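Local structure of Aac(6')-ib (Escherichia coli, 2BUE) at residues Ala62-Gln65 with Glu66-Pro70; Glu107-Asp111 with Pro112-Gly116. The protein probably transfers the acetyl group of acetyl-CoA to the 6'-amino group of aminoglycosides such as kanamycin B, giving resistance to these antibiotics. The protein carries 2 engineered substitutions. One frame throughout, in Å; residues are numbered along the deposited sequence.

Contact 1: residues Ala62-Gln65 with Glu66-Pro70. With RIO (ribostamycin), chain C.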
# COMPACT_ATOMS: atom_id res chain seq x y z
N ALA A 62 19.88 6.89 6.18
CA ALA A 62 19.74 6.40 7.57
C ALA A 62 18.27 6.29 7.99
O ALA A 62 17.88 5.31 8.63
CB ALA A 62 20.50 7.30 8.55
N ASP A 63 17.48 7.32 7.66
CA ASP A 63 16.03 7.29 7.94
C ASP A 63 15.40 6.04 7.34
O ASP A 63 14.66 5.30 8.03
CB ASP A 63 15.32 8.50 7.33
CG ASP A 63 15.60 9.79 8.07
OD1 ASP A 63 16.08 9.75 9.24
OD2 ASP A 63 15.33 10.86 7.47
N VAL A 64 15.71 5.77 6.07
CA VAL A 64 15.07 4.63 5.39
C VAL A 64 15.57 3.32 6.00
O VAL A 64 14.79 2.38 6.20
CB VAL A 64 15.30 4.67 3.86
CG1 VAL A 64 14.75 3.39 3.19
CG2 VAL A 64 14.64 5.89 3.24
N GLN A 65 16.87 3.26 6.29
CA GLN A 65 17.43 2.08 6.95
C GLN A 65 16.81 1.80 8.32
O GLN A 65 16.58 0.63 8.66
CB GLN A 65 18.95 2.18 7.06
CG GLN A 65 19.63 2.09 5.70
CD GLN A 65 21.10 2.49 5.76
OE1 GLN A 65 21.49 3.32 6.59
NE2 GLN A 65 21.91 1.91 4.87
N GLU A 66 16.56 2.86 9.09
CA GLU A 66 16.01 2.75 10.45
C GLU A 66 14.51 2.48 10.47
O GLU A 66 14.01 1.84 11.41
CB GLU A 66 16.29 4.04 11.23
CG GLU A 66 17.77 4.23 11.48
CD GLU A 66 18.13 5.59 12.07
OE1 GLU A 66 17.23 6.45 12.28
OE2 GLU A 66 19.33 5.78 12.35
N GLN A 67 13.80 2.96 9.46
CA GLN A 67 12.34 2.95 9.45
C GLN A 67 11.74 1.83 8.62
O GLN A 67 10.62 1.36 8.93
CB GLN A 67 11.79 4.29 8.97
CG GLN A 67 12.08 5.40 10.00
CD GLN A 67 11.82 6.79 9.49
OE1 GLN A 67 10.89 7.03 8.73
NE2 GLN A 67 12.66 7.73 9.93
N TYR A 68 12.45 1.41 7.58
CA TYR A 68 11.90 0.44 6.62
C TYR A 68 12.55 -0.95 6.69
O TYR A 68 12.17 -1.85 5.93
CB TYR A 68 11.92 0.96 5.18
CG TYR A 68 10.94 2.08 4.92
CD1 TYR A 68 9.67 1.81 4.38
CD2 TYR A 68 11.27 3.41 5.20
CE1 TYR A 68 8.77 2.81 4.11
CE2 TYR A 68 10.36 4.45 4.95
CZ TYR A 68 9.12 4.14 4.42
OH TYR A 68 8.22 5.15 4.16
N LEU A 69 13.53 -1.13 7.58
CA LEU A 69 14.11 -2.46 7.78
C LEU A 69 12.94 -3.39 8.09
O LEU A 69 12.13 -3.03 8.95
CB LEU A 69 15.09 -2.45 8.94
CG LEU A 69 15.86 -3.76 9.18
CD1 LEU A 69 16.79 -4.10 8.02
CD2 LEU A 69 16.62 -3.63 10.52
N PRO A 70 12.80 -4.52 7.35
CA PRO A 70 11.62 -5.37 7.56
C PRO A 70 11.36 -5.72 9.03
O PRO A 70 10.21 -5.70 9.48
CB PRO A 70 11.89 -6.58 6.65
CG PRO A 70 12.66 -5.99 5.49
CD PRO A 70 13.62 -5.00 6.23
O1 RIO C . 5.54 4.05 5.29
C1 RIO C . 6.06 3.18 6.31
C2 RIO C . 5.90 3.87 7.67
O2 RIO C . 4.77 4.76 7.69
C3 RIO C . 3.62 4.06 8.18
O3 RIO C . 2.70 3.78 7.11
C4 RIO C . 1.32 4.28 7.36
C5 RIO C . 0.47 3.25 8.15
O4 RIO C . 1.03 3.02 9.43
C6 RIO C . -1.01 3.64 8.31
N1 RIO C . -1.75 2.50 8.92
C7 RIO C . -1.63 3.96 6.92
C8 RIO C . -0.81 5.07 6.21
N2 RIO C . -1.48 5.40 4.92
C9 RIO C . 0.67 4.61 5.98
O5 RIO C . 1.35 5.78 5.45
C10 RIO C . 2.28 5.48 4.41
O6 RIO C . 1.64 5.43 3.16
C11 RIO C . 1.13 6.70 2.64
C12 RIO C . 0.63 6.41 1.20
N3 RIO C . -0.68 5.73 1.24
C13 RIO C . 2.24 7.79 2.62
O7 RIO C . 1.62 9.05 2.26
C14 RIO C . 2.90 7.90 4.02
O8 RIO C . 3.93 8.92 4.07
C15 RIO C . 3.43 6.53 4.47
N4 RIO C . 4.01 6.57 5.81
C16 RIO C . 4.16 2.79 8.88
O9 RIO C . 3.80 2.89 10.25
C17 RIO C . 5.69 2.95 8.85
O10 RIO C . 6.08 3.68 10.05
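Val-64 and Tyr-68, one helical turn apart, meet through both backbone and side chain on helix 61-68. Backbone bonds first: Glu-66 N donates to Ala-62 O at 2.8 Å, Gln-67 N to Asp-63 O at 2.9 Å and Tyr-68 N to Val-64 O at 2.9 Å, three successive i to i+4 bonds; Gln-67 N adds a weak i to i+3 bond to Val-64 O. Apolar contact comes next. With CG1 anti to its backbone N (chi1 174°), Val-64 puts this methyl 4.0 Å from CD2 of the Tyr-68 ring, while Val-64 O lies at the ring edge, close to its plane. Leu-36, Leu-39 and Leu-43 of helix 36-43 also pack against Tyr-68, and Leu-43 touches Val-64 as well. On another side of the helix, Glu-66 runs out as an extended chain whose CG lies 3.0 Å from Ala-62 O, and Leu-69 CB rests 3.4 Å from Gln-65 O. At the polar end, Tyr-68 OH is hydrogen-bonded by Trp-52 NE1 and accepts from ribostamycin O1 at 3.1 Å, two bonds that help to fix where the phenol ends; ribostamycin C1 approaches CE1 obliquely at 3.5 Å. A helix whose buried side is apolar thus carries one tyrosine into the wall of the aminoglycoside pocket in this GNAT acetyltransferase.

Contact 2: residues Glu107-Asp111 with Pro112-Gly116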
# COMPACT_ATOMS: atom_id res chain seq x y z
N GLU A 107 -8.06 3.67 15.36
CA GLU A 107 -8.44 3.48 16.77
C GLU A 107 -9.87 2.97 16.99
O GLU A 107 -10.20 2.49 18.10
CB GLU A 107 -8.19 4.77 17.56
CG GLU A 107 -6.72 5.13 17.68
CD GLU A 107 -6.47 6.32 18.58
OE1 GLU A 107 -7.38 7.18 18.70
OE2 GLU A 107 -5.36 6.41 19.14
N GLU A 108 -10.71 3.06 15.96
CA GLU A 108 -12.09 2.50 16.03
C GLU A 108 -12.17 1.07 15.50
O GLU A 108 -13.24 0.44 15.58
CB GLU A 108 -13.11 3.35 15.27
CG GLU A 108 -13.05 4.86 15.51
CD GLU A 108 -12.82 5.25 16.95
OE1 GLU A 108 -13.53 4.72 17.85
OE2 GLU A 108 -11.94 6.11 17.20
N GLU A 109 -11.07 0.57 14.94
CA GLU A 109 -11.11 -0.79 14.39
C GLU A 109 -11.31 -1.83 15.51
O GLU A 109 -10.80 -1.65 16.63
CB GLU A 109 -9.84 -1.09 13.59
CG GLU A 109 -9.89 -2.45 12.87
CD GLU A 109 -11.08 -2.58 11.93
OE1 GLU A 109 -11.02 -1.98 10.84
OE2 GLU A 109 -12.05 -3.31 12.25
N THR A 110 -12.08 -2.87 15.20
CA THR A 110 -12.30 -3.97 16.13
C THR A 110 -12.00 -5.34 15.52
O THR A 110 -11.87 -6.34 16.25
CB THR A 110 -13.78 -3.97 16.65
OG1 THR A 110 -14.66 -4.25 15.56
CG2 THR A 110 -14.13 -2.61 17.24
N ASP A 111 -11.86 -5.39 14.19
CA ASP A 111 -11.71 -6.67 13.48
C ASP A 111 -10.23 -6.93 13.16
O ASP A 111 -9.65 -6.22 12.37
CB ASP A 111 -12.56 -6.63 12.20
CG ASP A 111 -12.45 -7.91 11.35
OD1 ASP A 111 -11.72 -8.87 11.73
OD2 ASP A 111 -13.13 -7.97 10.31
N PRO A 112 -9.62 -7.96 13.78
CA PRO A 112 -8.19 -8.18 13.55
C PRO A 112 -7.89 -8.70 12.13
O PRO A 112 -6.70 -8.80 11.75
CB PRO A 112 -7.83 -9.25 14.59
CG PRO A 112 -9.05 -10.04 14.74
CD PRO A 112 -10.20 -9.01 14.66
N GLY A 113 -8.94 -9.03 11.37
CA GLY A 113 -8.82 -9.51 9.98
C GLY A 113 -8.67 -8.40 8.94
O GLY A 113 -8.42 -8.67 7.76
N VAL A 114 -8.85 -7.15 9.38
CA VAL A 114 -8.75 -6.02 8.46
C VAL A 114 -7.27 -5.72 8.15
O VAL A 114 -6.44 -5.62 9.06
CB VAL A 114 -9.48 -4.77 9.02
CG1 VAL A 114 -9.30 -3.59 8.06
CG2 VAL A 114 -10.97 -5.07 9.23
N ARG A 115 -6.94 -5.62 6.86
CA ARG A 115 -5.58 -5.30 6.41
C ARG A 115 -5.63 -4.03 5.59
O ARG A 115 -6.57 -3.86 4.81
CB ARG A 115 -4.99 -6.39 5.52
CG ARG A 115 -4.94 -7.76 6.17
CD ARG A 115 -3.73 -7.85 7.13
NE ARG A 115 -3.78 -9.13 7.85
CZ ARG A 115 -4.49 -9.33 8.96
NH1 ARG A 115 -5.22 -8.35 9.49
NH2 ARG A 115 -4.48 -10.53 9.53
N GLY A 116 -4.65 -3.14 5.77
CA GLY A 116 -4.58 -1.97 4.90
C GLY A 116 -3.38 -2.10 3.99
O GLY A 116 -2.46 -2.89 4.24
O HOH W 1 -7.15 -5.21 11.71
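Asp-111 and Val-114 are the first and last residues of a type I beta turn, and the tight part of the contact lies between them. Val-114 N donates to Asp-111 O at 3.2 Å in a nearly straight bond (168° at the hydrogen), although it comes from above the carbonyl plane; a water donating to both Asp-111 O and Val-114 O ties the same two residues. The Asp-111 side chain, CG anti to the backbone N (chi1 178°), reaches forward over the turn; its OD1 takes Gly-113 N at 2.8 Å, also from above the carboxylate plane, which makes an Asx turn within the beta turn. OD2 bonds the hydroxyl of Thr-150. Val-114 CG2 lies 3.7 Å from Asp-111 CB and 3.5 Å from Glu-109 OE1. The bend of Glu-109 at chi2 (58°) carries its carboxylate forward over the following backbone, where OE2 accepts from Asp-111 N, at 2.9 Å, and Thr-110 N. Arg-115 curls back: Pro-112 O lies in its guanidinium plane, 2.7 Å from NH1, which also bonds Val-114 O. On the looser side, Pro-112 forms an exposed corner and the exposed Thr-110 starts its side chain away from the turn. Gly-113 bonds Thr-150; Val-114 and Gly-116 then pair with Ala-98 and Tyr-96 beside antiparallel strand 88-97, and Arg-115 with Lys-151 and Gln-153 of parallel strand 151-154.

Contact 1 comes first along the chain and closes before contact 2 opens; their centres are 25 Å apart and their nearest atoms about 13 Å, so they do not touch. Both belong to the same GNAT domain, but to different layers of it: 62-70 runs from helix 61-68 through the N-cap residue Leu-69 to the start of helix 70-74, whereas 107-116 leads into strand 114-121 of the mixed sheet. Strands 78-85 and 88-97 separate them in sequence. Ribostamycin relates the two: contact 1 supplies one residue of its pocket, Tyr-68, while contact 2 opens the strand that farther along carries Asp-118, another residue hydrogen-bonded to the antibiotic, and Gln-119, which binds acetyl-CoA.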